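Protein kinase domain-containing protein (Chaetomium thermophilum, PDB 6Z3U) is the CDK7-family catalytic subunit of the CAK complex, activated by Cyclin H and MAT1, and probably phosphorylates proteins on serine and threonine. Local coordinates at the interface of chains B and A. Coordinates in Å, arbitrary orientation; residue numbers count along the deposited sequence, not the author numbering. Chains: chain A, Protein kinase domain-containing protein; chain B, CYCLIN domain-containing protein.

Contact 1: the interface of chains B and A. Residues chain B 183-184; chain A 143, 146-147.
B:Asp184 turns its CG into the position between its own backbone N and carbonyl carbon (chi1 58°), which holds the short side chain against A:Glu147, whose chain runs extended beyond CG. The two carboxyl side chains run antiparallel past one another, their planes 18° apart. A:Glu147 belongs to the C-helix (PSTAIRE-type helix) of a cyclin-dependent kinase, here residues 136-148, the element whose placement a cyclin controls, and B:Asp184 comes to it from a cyclin loop. The closest approach is made by the methylene of B:Asp184: CB lies 3.6 Å from A:Glu147 OE2, while the carboxylate oxygens B:Asp184 OD2 and A:Glu147 OE2 stay 4.8 Å apart, OD2 passing near the glutamate CG. The like charges would probably raise the cost of closer approach. A:Arg146, on the same helix, brings its guanidinium NH1 to 5.3 Å from B:Asp184 OD2, too far for a bond but likely to ease that negative charge. One helical turn before A:Glu147, A:Lys143 presses its CB against B:Leu183 CB at 3.8 Å. Its CG is anti to the backbone N (176°) and the chain stays extended, carrying NZ onward past the leucine. A lysine suits this edge because its methylenes can pack on an aliphatic neighbour while the amine travels on.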
# COMPACT_ATOMS: atom_id res chain seq x y z
N LEU B 183 2.88 -3.42 5.74
CA LEU B 183 3.63 -3.00 4.56
C LEU B 183 3.36 -1.55 4.17
O LEU B 183 4.09 -1.02 3.32
CB LEU B 183 3.30 -3.91 3.38
CG LEU B 183 4.10 -5.21 3.29
CD1 LEU B 183 4.17 -5.91 4.63
CD2 LEU B 183 3.49 -6.13 2.25
N ASP B 184 2.35 -0.91 4.74
CA ASP B 184 1.99 0.47 4.40
C ASP B 184 2.74 1.41 5.34
O ASP B 184 2.34 1.59 6.50
CB ASP B 184 0.48 0.68 4.47
CG ASP B 184 -0.10 0.37 5.84
OD1 ASP B 184 0.30 -0.64 6.45
OD2 ASP B 184 -0.96 1.14 6.30
N LYS A 143 -0.71 -5.40 1.71
CA LYS A 143 -0.58 -3.97 1.94
C LYS A 143 -1.92 -3.26 1.84
O LYS A 143 -2.32 -2.53 2.76
CB LYS A 143 0.41 -3.38 0.93
CG LYS A 143 0.56 -1.87 0.99
CD LYS A 143 1.46 -1.36 -0.14
CE LYS A 143 1.62 0.15 -0.09
NZ LYS A 143 2.38 0.68 -1.27
N ARG A 146 -5.16 -4.09 4.16
CA ARG A 146 -5.04 -3.44 5.46
C ARG A 146 -5.28 -1.94 5.34
O ARG A 146 -5.89 -1.33 6.23
CB ARG A 146 -3.66 -3.71 6.05
CG ARG A 146 -3.36 -2.95 7.33
CD ARG A 146 -4.36 -3.29 8.43
NE ARG A 146 -4.15 -2.49 9.63
CZ ARG A 146 -4.60 -1.25 9.80
NH1 ARG A 146 -5.28 -0.65 8.83
NH2 ARG A 146 -4.36 -0.61 10.94
N GLU A 147 -4.83 -1.33 4.24
CA GLU A 147 -4.98 0.11 4.06
C GLU A 147 -6.45 0.49 3.92
O GLU A 147 -6.90 1.49 4.49
CB GLU A 147 -4.19 0.56 2.84
CG GLU A 147 -3.27 1.75 3.07
CD GLU A 147 -2.30 1.96 1.92
OE1 GLU A 147 -2.30 3.07 1.34
OE2 GLU A 147 -1.56 1.02 1.57

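Contact 2: the interface of chains B and A. Residues chain B 173, 176, 181; chain A 142, 160-162, 168.
The backbone N of A:Ser162 comes to 3.8 Å from CZ of B:Phe181, a van der Waals approach rather than a hydrogen bond. This cyclin phenylalanine plugs the kinase N-lobe, which hides 84 Å² of its surface. The socket is largely apolar, formed by the C-helix (136-148) and the paired strands 157-162 and 168-172. A:Val160 supplies one wall. Its CG1 points over one face of the ring in a CH-pi contact, 3.7 Å from the ring centroid but offset toward the rim, and the two side chains cross obliquely. This methyl is the branch lying anti to the valine backbone N (chi1 180°), the one that reaches the cyclin. On the opposite face stands the cyclin's own B:Cys176 carbonyl O. A:Leu168 runs antiparallel to the phenylalanine and sets CD1 beside B:Phe181 CE1, whereas A:Leu142 of the C-helix brings CD2 to 3.9 Å from CD1 of the phenylalanine. That same leucine methyl meets B:Cys176 SG at 4.0 Å, a soft, weakly polar sulfur well suited to aliphatic company. Small A:Ser162 lets two aromatics approach: its CB sits in plane at the edge of the B:Phe181 ring, and B:Phe173 adds its CZ 3.9 Å from that CB.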
# COMPACT_ATOMS: atom_id res chain seq x y z
N PHE B 173 10.76 -13.66 3.88
CA PHE B 173 9.60 -13.98 4.70
C PHE B 173 9.88 -13.71 6.17
O PHE B 173 8.98 -13.30 6.92
CB PHE B 173 9.18 -15.43 4.50
CG PHE B 173 7.83 -15.76 5.07
CD1 PHE B 173 6.70 -15.11 4.62
CD2 PHE B 173 7.70 -16.72 6.06
CE1 PHE B 173 5.46 -15.40 5.14
CE2 PHE B 173 6.46 -17.02 6.59
CZ PHE B 173 5.33 -16.36 6.13
N CYS B 176 9.18 -10.20 6.74
CA CYS B 176 7.75 -9.92 6.71
C CYS B 176 7.12 -10.16 8.07
O CYS B 176 6.31 -9.35 8.54
CB CYS B 176 7.08 -10.79 5.64
SG CYS B 176 5.44 -10.22 5.14
N PHE B 181 3.81 -7.86 9.27
CA PHE B 181 2.96 -7.85 8.07
C PHE B 181 2.40 -6.47 7.77
O PHE B 181 1.42 -6.35 7.02
CB PHE B 181 1.82 -8.86 8.22
CG PHE B 181 2.28 -10.25 8.58
CD1 PHE B 181 2.69 -11.13 7.60
CD2 PHE B 181 2.30 -10.66 9.90
CE1 PHE B 181 3.11 -12.41 7.93
CE2 PHE B 181 2.72 -11.93 10.24
CZ PHE B 181 3.13 -12.80 9.25
N LEU A 142 -1.60 -7.94 0.94
CA LEU A 142 -1.25 -7.70 2.34
C LEU A 142 -1.21 -6.21 2.65
O LEU A 142 -1.63 -5.78 3.73
CB LEU A 142 0.09 -8.35 2.65
CG LEU A 142 0.32 -8.88 4.06
CD1 LEU A 142 -0.83 -9.76 4.51
CD2 LEU A 142 1.63 -9.66 4.12
N VAL A 160 -3.77 -11.48 10.14
CA VAL A 160 -2.71 -12.11 9.36
C VAL A 160 -1.77 -12.82 10.32
O VAL A 160 -1.39 -12.26 11.35
CB VAL A 160 -1.93 -11.09 8.51
CG1 VAL A 160 -0.83 -11.78 7.72
CG2 VAL A 160 -2.87 -10.35 7.58
N PHE A 161 -1.40 -14.05 9.99
CA PHE A 161 -0.44 -14.80 10.79
C PHE A 161 0.34 -15.73 9.88
O PHE A 161 -0.12 -16.10 8.79
CB PHE A 161 -1.14 -15.60 11.90
CG PHE A 161 -2.10 -16.63 11.39
CD1 PHE A 161 -1.66 -17.89 11.02
CD2 PHE A 161 -3.45 -16.35 11.29
CE1 PHE A 161 -2.55 -18.85 10.55
CE2 PHE A 161 -4.34 -17.30 10.82
CZ PHE A 161 -3.89 -18.55 10.46
N SER A 162 1.52 -16.12 10.34
CA SER A 162 2.39 -17.02 9.60
C SER A 162 2.20 -18.45 10.10
O SER A 162 2.01 -18.68 11.30
CB SER A 162 3.86 -16.60 9.74
OG SER A 162 4.25 -16.61 11.10
N LEU A 168 1.94 -18.04 4.36
CA LEU A 168 1.20 -16.84 4.72
C LEU A 168 -0.29 -17.16 4.78
O LEU A 168 -0.83 -17.82 3.88
CB LEU A 168 1.47 -15.72 3.72
CG LEU A 168 0.88 -14.36 4.06
CD1 LEU A 168 1.46 -13.83 5.37
CD2 LEU A 168 1.13 -13.37 2.93

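Contact 3: the interface of chains B and A. Residues chain B 177, 375; chain A 82, 166.
Helix 368-380 of the cyclin and helix 80-89 of the kinase are joined by a salt bridge between B:Arg375 and A:Glu82. The arginine grips end-on with both terminal nitrogens, and both bonds go to one carboxylate oxygen: NH2 donates to A:Glu82 OE2 at 2.8 Å and NH1 to A:Glu82 OE2 at 3.0 Å. That oxygen lies close to the guanidinium plane, at its edge, but the nitrogens reach it from one and the same face of the carboxylate, whose plane is turned 55° from the guanidinium. Because both nitrogens converge on one oxygen, neither bond is straight, the NH2 one making 147° at its hydrogen. Arginine and glutamate suit the gap because both are long and reach toward each other from the two helices. A:Gln166 runs at a slant to the arginine, its amide NE2 3.8 Å from B:Arg375 CD, though its plane is only modestly tilted from the guanidinium. Its OE1 turns to B:Gln177, whose amide NE2 is 3.5 Å away, a loose polar approach between nearly perpendicular side chains. Shortening B:Arg375 to an alanine would probably leave the A:Glu82 carboxylate without its charged mate and A:Gln166 less well packed. The site sits at the N-lobe edge, where the turn between strands 157-162 and 168-172 meets cyclin helices 172-178 and 368-380.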
# COMPACT_ATOMS: atom_id res chain seq x y z
N GLN B 177 7.49 -11.26 8.73
CA GLN B 177 6.99 -11.51 10.08
C GLN B 177 7.50 -10.46 11.06
O GLN B 177 6.75 -9.99 11.92
CB GLN B 177 7.40 -12.91 10.55
CG GLN B 177 6.98 -14.05 9.63
CD GLN B 177 7.54 -15.39 10.09
OE1 GLN B 177 6.91 -16.09 10.88
NE2 GLN B 177 8.65 -15.81 9.49
N ARG B 375 13.80 -25.59 7.86
CA ARG B 375 12.38 -25.33 8.06
C ARG B 375 11.54 -25.80 6.89
O ARG B 375 10.36 -26.14 7.07
CB ARG B 375 12.16 -23.84 8.32
CG ARG B 375 12.71 -23.39 9.67
CD ARG B 375 12.03 -22.14 10.21
NE ARG B 375 12.07 -22.12 11.68
CZ ARG B 375 11.97 -21.02 12.42
NH1 ARG B 375 11.82 -19.83 11.86
NH2 ARG B 375 12.01 -21.12 13.74
N GLU A 82 7.61 -15.59 17.14
CA GLU A 82 7.08 -16.85 16.64
C GLU A 82 5.93 -17.35 17.50
O GLU A 82 4.90 -17.79 16.98
CB GLU A 82 8.20 -17.90 16.56
CG GLU A 82 9.15 -17.70 15.39
CD GLU A 82 10.36 -18.61 15.44
OE1 GLU A 82 10.49 -19.37 16.43
OE2 GLU A 82 11.18 -18.57 14.50
N GLN A 166 5.96 -21.97 7.29
CA GLN A 166 6.44 -20.72 6.70
C GLN A 166 5.57 -20.27 5.54
O GLN A 166 6.05 -19.76 4.53
CB GLN A 166 7.90 -20.86 6.27
CG GLN A 166 8.83 -21.29 7.40
CD GLN A 166 8.78 -20.35 8.59
OE1 GLN A 166 9.02 -19.15 8.47
NE2 GLN A 166 8.44 -20.90 9.76

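Measured between the centres of their C-alpha atoms, contact 1 lies about 11 Å from contact 2, contact 2 about 9 Å from contact 3, and contacts 1 and 3 about 20 Å apart. Kinase helix 136-148 serves contacts 1 and 2, while cyclin helix 172-178 serves contacts 2 and 3. The apolar plug thus lies between a C-helix edge and a charged outer clasp. Contacts 1 and 2 are centred about 17 and 21 Å from A:Asp220, the catalytic-loop aspartate of the HRD motif, so the cyclin probably acts on catalysis indirectly, by bracing the C-helix and N-lobe strands.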